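Local coordinates for protein cytochrome c55X (Pseudomonas aeruginosa PAO1, PDB 6TP9) that carries electrons in the periplasm as a small monoheme c-type cytochrome associated with heme d1 biosynthesis, at residues P38-E43 with D83-G88; T56-R61 with P68-L73. The protein carries 1 engineered substitution. All coordinates share one frame; numbering follows the deposited sequence.

Overall arrangement
Heme packing shared between subunits is illustrated well by this domain-swapped cytochrome, about half of it helical. Contact 1 brings the loop that follows strand 30-31 against the C-terminal end of helix 75-86. Contact 2 lies wholly within the sequence between those two segments, where the end of helix 50-59 meets the loop leading into helix 75-86. Their centres are about 17 Å apart and their nearest atoms about 6 Å, so they do not touch. Both nevertheless reach the same heme c and the second subunit. H28 of the second subunit meets contact 1, while L16 and L19 of that subunit pack on contact 2, consistent with a pocket completed by the swapped helix 10-27.

Contact 1 (P38-E43 with D83-G88); sequences PALTPE and DRLIEG. With HEC (heme c), chain M.
L40 and L85 adopt nearly the same rotamer, each with CG anti to its carbonyl carbon (chi1 -59° and -57°) and an extended chi2, yet they do different work. L40 is the bridge: its CB packs against L85 CD2 at 4.0 Å, while its forked tip turns to the porphyrin. There L40 CD1 lies 3.7 Å from HEC CHB, and L40 CD2 comes to 3.8 Å from HEC C3A. L85 CD1 also meets L40 CD1 at 4.0 Å, so the two leucines touch at two points. Farther from the heme, the ring of P42 sits against the end of helix 75-86, its CB 3.1 Å from I86 O and its CG 3.5 Å from L85 O. Within 83-88, R84 NH1 forms a salt bridge with E87 OE1, in the guanidinium plane but with a weak hydrogen bond. P38 rests CG and CD on the porphyrin, CD 3.5 Å from HEC C3D, and its carbonyl O is hydrogen-bonded to H28 ND1 of the second subunit. Thus leucine packing and the P42 ring set against helix-end carbonyl oxygens hold loop and helix together without a hydrogen bond, while the P38 carbonyl could make that neighbouring histidine more electron-rich.

Contact 2 (T56-R61 with P68-L73); sequences TVLMGR and PWAGLL. With HEC (heme c), chain M.
W69, in the loop beside the end of helix 50-59, reaches from that end to the heme. Its own N donates to V57 O (3.0 Å), in the carbonyl plane but bent (134° at the hydrogen); L58 O receives weak bonds from the N atoms of W69 and A70. W69 CB meets V57 O at 3.4 Å and, farther off, V57 CG1; W69 CG nears both that oxygen and HEC CBB. With CG anti to the carbonyl carbon (chi1 -62°) and the ring turned nearly perpendicular (chi2 92°), W69 CD1 passes 3.2 Å from V57 O, at the ring edge in its plane. HEC CBB sits over the centre of one ring face, 3.3 Å from W69 CE2, with NE1 and CD2 close by and CE3 and CH2 farther off. W69 CZ2 reaches HEC CAB at 3.7 Å. Back at the CB end, V57 CG1 also touches L73 CD1, the side chains crossing at about a right angle. R61 NH1 donates to HEC O1A (3.3 Å), with T56 CG2 over a guanidinium face. This pairs an aromatic face laid on a peripheral heme substituent with R61 bonded to one propionate and close to the other, which could partly offset their negative charge.

Contact 1 (P38-E43 with D83-G88)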
loop_
_atom_site.group_PDB
_atom_site.type_symbol
_atom_site.label_atom_id
_atom_site.label_comp_id
_atom_site.label_asym_id
_atom_site.label_seq_id
_atom_site.Cartn_x
_atom_site.Cartn_y
_atom_site.Cartn_z
ATOM N N PRO A 38 15.031 -1.232 -1.602
ATOM C CA PRO A 38 15.035 -1.520 -0.162
ATOM C C PRO A 38 13.668 -1.311 0.469
ATOM O O PRO A 38 12.765 -0.691 -0.095
ATOM C CB PRO A 38 16.058 -0.527 0.397
ATOM C CG PRO A 38 16.056 0.601 -0.576
ATOM C CD PRO A 38 15.820 -0.027 -1.924
ATOM N N ALA A 39 13.532 -1.847 1.681
ATOM C CA ALA A 39 12.303 -1.705 2.444
ATOM C C ALA A 39 12.195 -0.298 3.017
ATOM O O ALA A 39 13.157 0.223 3.591
ATOM C CB ALA A 39 12.254 -2.731 3.574
ATOM N N LEU A 40 11.021 0.312 2.863
ATOM C CA LEU A 40 10.726 1.616 3.444
ATOM C C LEU A 40 9.726 1.506 4.591
ATOM O O LEU A 40 8.948 2.432 4.836
ATOM C CB LEU A 40 10.201 2.571 2.373
ATOM C CG LEU A 40 11.138 2.828 1.192
ATOM C CD1 LEU A 40 10.530 3.856 0.250
ATOM C CD2 LEU A 40 12.514 3.276 1.664
ATOM N N THR A 41 9.735 0.379 5.298
ATOM C CA THR A 41 8.819 0.172 6.406
ATOM C C THR A 41 9.302 0.927 7.641
ATOM O O THR A 41 10.459 1.347 7.711
ATOM C CB THR A 41 8.700 -1.315 6.722
ATOM O OG1 THR A 41 9.908 -1.770 7.346
ATOM C CG2 THR A 41 8.467 -2.117 5.452
ATOM N N PRO A 42 8.428 1.120 8.632
ATOM C CA PRO A 42 8.883 1.776 9.870
ATOM C C PRO A 42 10.022 1.036 10.548
ATOM O O PRO A 42 10.937 1.666 11.092
ATOM C CB PRO A 42 7.618 1.794 10.740
ATOM C CG PRO A 42 6.487 1.712 9.771
ATOM C CD PRO A 42 6.982 0.838 8.655
ATOM N N GLU A 43 9.986 -0.298 10.528
ATOM C CA GLU A 43 11.045 -1.076 11.163
ATOM C C GLU A 43 12.391 -0.810 10.501
ATOM O O GLU A 43 13.422 -0.743 11.180
ATOM C CB GLU A 43 10.704 -2.567 11.106
ATOM C CG GLU A 43 9.449 -2.964 11.885
ATOM C CD GLU A 43 8.161 -2.562 11.186
ATOM O OE1 GLU A 43 7.979 -2.931 10.008
ATOM O OE2 GLU A 43 7.336 -1.867 11.815
ATOM N N ASP A 83 7.045 10.980 6.637
ATOM C CA ASP A 83 6.197 10.698 7.792
ATOM C C ASP A 83 5.314 9.484 7.532
ATOM O O ASP A 83 5.139 8.633 8.412
ATOM C CB ASP A 83 5.337 11.916 8.130
ATOM C CG ASP A 83 6.161 13.105 8.584
ATOM O OD1 ASP A 83 7.275 12.892 9.105
ATOM O OD2 ASP A 83 5.688 14.251 8.424
ATOM N N ARG A 84 4.753 9.384 6.324
ATOM C CA ARG A 84 3.893 8.253 5.997
ATOM C C ARG A 84 4.672 6.945 6.039
ATOM O O ARG A 84 4.168 5.928 6.529
ATOM C CB ARG A 84 3.265 8.449 4.619
ATOM C CG ARG A 84 2.536 9.771 4.433
ATOM C CD ARG A 84 1.252 9.845 5.242
ATOM N NE ARG A 84 1.496 9.992 6.673
ATOM C CZ ARG A 84 1.963 11.097 7.246
ATOM N NH1 ARG A 84 2.146 11.133 8.558
ATOM N NH2 ARG A 84 2.256 12.161 6.509
ATOM N N LEU A 85 5.899 6.946 5.514
ATOM C CA LEU A 85 6.732 5.752 5.586
ATOM C C LEU A 85 7.029 5.393 7.035
ATOM O O LEU A 85 6.931 4.227 7.436
ATOM C CB LEU A 85 8.035 5.974 4.818
ATOM C CG LEU A 85 7.910 6.358 3.345
ATOM C CD1 LEU A 85 9.274 6.719 2.773
ATOM C CD2 LEU A 85 7.277 5.226 2.560
ATOM N N ILE A 86 7.389 6.394 7.837
ATOM C CA ILE A 86 7.788 6.147 9.217
ATOM C C ILE A 86 6.599 5.679 10.044
ATOM O O ILE A 86 6.700 4.723 10.822
ATOM C CB ILE A 86 8.420 7.415 9.817
ATOM C CG1 ILE A 86 9.779 7.686 9.174
ATOM C CG2 ILE A 86 8.548 7.276 11.321
ATOM C CD1 ILE A 86 10.265 9.104 9.366
ATOM N N GLU A 87 5.458 6.347 9.897
ATOM C CA GLU A 87 4.298 6.103 10.741
ATOM C C GLU A 87 3.376 5.022 10.189
ATOM O O GLU A 87 2.270 4.845 10.709
ATOM C CB GLU A 87 3.525 7.410 10.943
ATOM C CG GLU A 87 4.255 8.404 11.834
ATOM C CD GLU A 87 3.607 9.775 11.850
ATOM O OE1 GLU A 87 2.519 9.932 11.253
ATOM O OE2 GLU A 87 4.192 10.695 12.459
ATOM N N GLY A 88 3.808 4.290 9.167
ATOM C CA GLY A 88 2.986 3.227 8.611
ATOM C C GLY A 88 1.627 3.692 8.136
ATOM O O GLY A 88 0.618 3.029 8.401
HETATM FE FE HEC M . 13.741 5.119 -3.344
HETATM C CHA HEC M . 16.334 4.453 -1.203
HETATM C CHB HEC M . 12.197 6.960 -0.848
HETATM C CHC HEC M . 11.296 6.047 -5.531
HETATM C CHD HEC M . 14.998 2.924 -5.668
HETATM N NA HEC M . 14.161 5.593 -1.382
HETATM C C1A HEC M . 15.328 5.260 -0.721
HETATM C C2A HEC M . 15.310 5.905 0.577
HETATM C C3A HEC M . 14.174 6.597 0.680
HETATM C C4A HEC M . 13.426 6.415 -0.549
HETATM C CMA HEC M . 13.734 7.441 1.895
HETATM C CAA HEC M . 16.417 5.805 1.651
HETATM C CBA HEC M . 16.142 4.608 2.556
HETATM C CGA HEC M . 17.219 4.494 3.602
HETATM O O1A HEC M . 17.969 5.486 3.803
HETATM O O2A HEC M . 17.321 3.413 4.239
HETATM N NB HEC M . 12.065 6.281 -3.205
HETATM C C1B HEC M . 11.602 6.958 -2.091
HETATM C C2B HEC M . 10.397 7.670 -2.473
HETATM C C3B HEC M . 10.155 7.413 -3.759
HETATM C C4B HEC M . 11.197 6.537 -4.248
HETATM C CMB HEC M . 9.528 8.557 -1.553
HETATM C CAB HEC M . 8.975 7.946 -4.594
HETATM C CBB HEC M . 8.965 9.486 -4.564
HETATM N NC HEC M . 13.212 4.543 -5.223
HETATM C C1C HEC M . 12.224 5.138 -5.982
HETATM C C2C HEC M . 12.307 4.617 -7.330
HETATM C C3C HEC M . 13.362 3.797 -7.390
HETATM C C4C HEC M . 13.929 3.704 -6.054
HETATM C CMC HEC M . 11.417 5.066 -8.511
HETATM C CAC HEC M . 13.838 3.011 -8.635
HETATM C CBC HEC M . 14.028 3.955 -9.840
HETATM N ND HEC M . 15.393 3.865 -3.418
HETATM C C1D HEC M . 15.733 3.069 -4.512
HETATM C C2D HEC M . 17.000 2.425 -4.238
HETATM C C3D HEC M . 17.409 2.911 -2.843
HETATM C C4D HEC M . 16.354 3.796 -2.414
HETATM C CMD HEC M . 17.782 1.455 -5.149
HETATM C CAD HEC M . 18.676 2.536 -2.048
HETATM C CBD HEC M . 19.852 3.411 -2.463
HETATM C CGD HEC M . 21.046 2.967 -1.664
HETATM O O1D HEC M . 21.850 2.160 -2.197
HETATM O O2D HEC M . 21.183 3.402 -0.491
#

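Contact 2 (T56-R61 with P68-L73)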
loop_
_atom_site.group_PDB
_atom_site.type_symbol
_atom_site.label_atom_id
_atom_site.label_comp_id
_atom_site.label_asym_id
_atom_site.label_seq_id
_atom_site.Cartn_x
_atom_site.Cartn_y
_atom_site.Cartn_z
ATOM N N THR A 56 17.457 12.250 1.012
ATOM C CA THR A 56 17.492 11.194 0.005
ATOM C C THR A 56 16.349 11.340 -0.990
ATOM O O THR A 56 16.535 11.133 -2.195
ATOM C CB THR A 56 17.432 9.822 0.677
ATOM O OG1 THR A 56 18.535 9.676 1.580
ATOM C CG2 THR A 56 17.482 8.716 -0.365
ATOM N N VAL A 57 15.155 11.685 -0.506
ATOM C CA VAL A 57 14.018 11.866 -1.403
ATOM C C VAL A 57 14.278 13.028 -2.353
ATOM O O VAL A 57 14.089 12.918 -3.569
ATOM C CB VAL A 57 12.725 12.084 -0.597
ATOM C CG1 VAL A 57 11.560 12.381 -1.534
ATOM C CG2 VAL A 57 12.423 10.874 0.277
ATOM N N LEU A 58 14.721 14.162 -1.807
ATOM C CA LEU A 58 14.899 15.356 -2.621
ATOM C C LEU A 58 16.084 15.230 -3.567
ATOM O O LEU A 58 16.044 15.766 -4.680
ATOM C CB LEU A 58 15.077 16.578 -1.721
ATOM C CG LEU A 58 13.855 17.011 -0.914
ATOM C CD1 LEU A 58 14.260 18.066 0.097
ATOM C CD2 LEU A 58 12.754 17.532 -1.824
ATOM N N MET A 59 17.139 14.529 -3.149
ATOM C CA MET A 59 18.374 14.457 -3.915
ATOM C C MET A 59 18.715 13.057 -4.404
ATOM O O MET A 59 19.750 12.883 -5.057
ATOM C CB MET A 59 19.544 14.988 -3.074
ATOM C CG MET A 59 19.293 16.362 -2.478
ATOM S SD MET A 59 20.796 17.133 -1.853
ATOM C CE MET A 59 20.720 16.636 -0.139
ATOM N N GLY A 60 17.884 12.060 -4.117
ATOM C CA GLY A 60 18.231 10.715 -4.516
ATOM C C GLY A 60 19.551 10.281 -3.893
ATOM O O GLY A 60 20.136 10.953 -3.047
ATOM N N ARG A 61 20.007 9.118 -4.342
ATOM C CA ARG A 61 21.316 8.594 -3.953
ATOM C C ARG A 61 22.180 8.427 -5.190
ATOM O O ARG A 61 21.865 7.581 -6.049
ATOM C CB ARG A 61 21.186 7.262 -3.220
ATOM C CG ARG A 61 20.724 7.420 -1.797
ATOM C CD ARG A 61 21.447 6.479 -0.859
ATOM N NE ARG A 61 20.806 6.491 0.449
ATOM C CZ ARG A 61 20.870 7.509 1.300
ATOM N NH1 ARG A 61 20.246 7.438 2.467
ATOM N NH2 ARG A 61 21.553 8.602 0.985
ATOM N N PRO A 68 16.240 11.667 -7.761
ATOM C CA PRO A 68 15.860 12.847 -6.983
ATOM C C PRO A 68 14.466 13.318 -7.358
ATOM O O PRO A 68 14.037 13.219 -8.510
ATOM C CB PRO A 68 16.919 13.878 -7.383
ATOM C CG PRO A 68 17.195 13.541 -8.815
ATOM C CD PRO A 68 17.063 12.031 -8.931
ATOM N N TRP A 69 13.758 13.848 -6.361
ATOM C CA TRP A 69 12.367 14.244 -6.534
ATOM C C TRP A 69 12.116 15.715 -6.225
ATOM O O TRP A 69 10.954 16.137 -6.179
ATOM C CB TRP A 69 11.471 13.366 -5.654
ATOM C CG TRP A 69 11.545 11.911 -6.008
ATOM C CD1 TRP A 69 12.386 10.976 -5.476
ATOM C CD2 TRP A 69 10.752 11.229 -6.982
ATOM N NE1 TRP A 69 12.159 9.751 -6.059
ATOM C CE2 TRP A 69 11.161 9.881 -6.987
ATOM C CE3 TRP A 69 9.733 11.628 -7.851
ATOM C CZ2 TRP A 69 10.585 8.931 -7.827
ATOM C CZ3 TRP A 69 9.163 10.685 -8.683
ATOM C CH2 TRP A 69 9.591 9.352 -8.666
ATOM N N ALA A 70 13.168 16.515 -6.040
ATOM C CA ALA A 70 12.977 17.889 -5.582
ATOM C C ALA A 70 12.195 18.721 -6.593
ATOM O O ALA A 70 11.354 19.543 -6.210
ATOM C CB ALA A 70 14.332 18.536 -5.296
ATOM N N GLY A 71 12.465 18.543 -7.886
ATOM C CA GLY A 71 11.735 19.313 -8.881
ATOM C C GLY A 71 10.235 19.127 -8.762
ATOM O O GLY A 71 9.470 20.096 -8.814
ATOM N N LEU A 72 9.795 17.883 -8.590
ATOM C CA LEU A 72 8.375 17.580 -8.501
ATOM C C LEU A 72 7.820 17.768 -7.095
ATOM O O LEU A 72 6.611 17.977 -6.945
ATOM C CB LEU A 72 8.117 16.142 -8.959
ATOM C CG LEU A 72 8.528 15.776 -10.388
ATOM C CD1 LEU A 72 10.040 15.634 -10.541
ATOM C CD2 LEU A 72 7.829 14.494 -10.820
ATOM N N LEU A 73 8.667 17.714 -6.069
ATOM C CA LEU A 73 8.233 17.762 -4.682
ATOM C C LEU A 73 8.897 18.921 -3.951
ATOM O O LEU A 73 10.098 19.160 -4.108
ATOM C CB LEU A 73 8.571 16.454 -3.958
ATOM C CG LEU A 73 8.037 15.156 -4.558
ATOM C CD1 LEU A 73 8.644 13.966 -3.831
ATOM C CD2 LEU A 73 6.521 15.106 -4.484
HETATM FE FE HEC M . 13.741 5.119 -3.344
HETATM C CHA HEC M . 16.334 4.453 -1.203
HETATM C CHB HEC M . 12.197 6.960 -0.848
HETATM C CHC HEC M . 11.296 6.047 -5.531
HETATM C CHD HEC M . 14.998 2.924 -5.668
HETATM N NA HEC M . 14.161 5.593 -1.382
HETATM C C1A HEC M . 15.328 5.260 -0.721
HETATM C C2A HEC M . 15.310 5.905 0.577
HETATM C C3A HEC M . 14.174 6.597 0.680
HETATM C C4A HEC M . 13.426 6.415 -0.549
HETATM C CMA HEC M . 13.734 7.441 1.895
HETATM C CAA HEC M . 16.417 5.805 1.651
HETATM C CBA HEC M . 16.142 4.608 2.556
HETATM C CGA HEC M . 17.219 4.494 3.602
HETATM O O1A HEC M . 17.969 5.486 3.803
HETATM O O2A HEC M . 17.321 3.413 4.239
HETATM N NB HEC M . 12.065 6.281 -3.205
HETATM C C1B HEC M . 11.602 6.958 -2.091
HETATM C C2B HEC M . 10.397 7.670 -2.473
HETATM C C3B HEC M . 10.155 7.413 -3.759
HETATM C C4B HEC M . 11.197 6.537 -4.248
HETATM C CMB HEC M . 9.528 8.557 -1.553
HETATM C CAB HEC M . 8.975 7.946 -4.594
HETATM C CBB HEC M . 8.965 9.486 -4.564
HETATM N NC HEC M . 13.212 4.543 -5.223
HETATM C C1C HEC M . 12.224 5.138 -5.982
HETATM C C2C HEC M . 12.307 4.617 -7.330
HETATM C C3C HEC M . 13.362 3.797 -7.390
HETATM C C4C HEC M . 13.929 3.704 -6.054
HETATM C CMC HEC M . 11.417 5.066 -8.511
HETATM C CAC HEC M . 13.838 3.011 -8.635
HETATM C CBC HEC M . 14.028 3.955 -9.840
HETATM N ND HEC M . 15.393 3.865 -3.418
HETATM C C1D HEC M . 15.733 3.069 -4.512
HETATM C C2D HEC M . 17.000 2.425 -4.238
HETATM C C3D HEC M . 17.409 2.911 -2.843
HETATM C C4D HEC M . 16.354 3.796 -2.414
HETATM C CMD HEC M . 17.782 1.455 -5.149
HETATM C CAD HEC M . 18.676 2.536 -2.048
HETATM C CBD HEC M . 19.852 3.411 -2.463
HETATM C CGD HEC M . 21.046 2.967 -1.664
HETATM O O1D HEC M . 21.850 2.160 -2.197
HETATM O O2D HEC M . 21.183 3.402 -0.491
#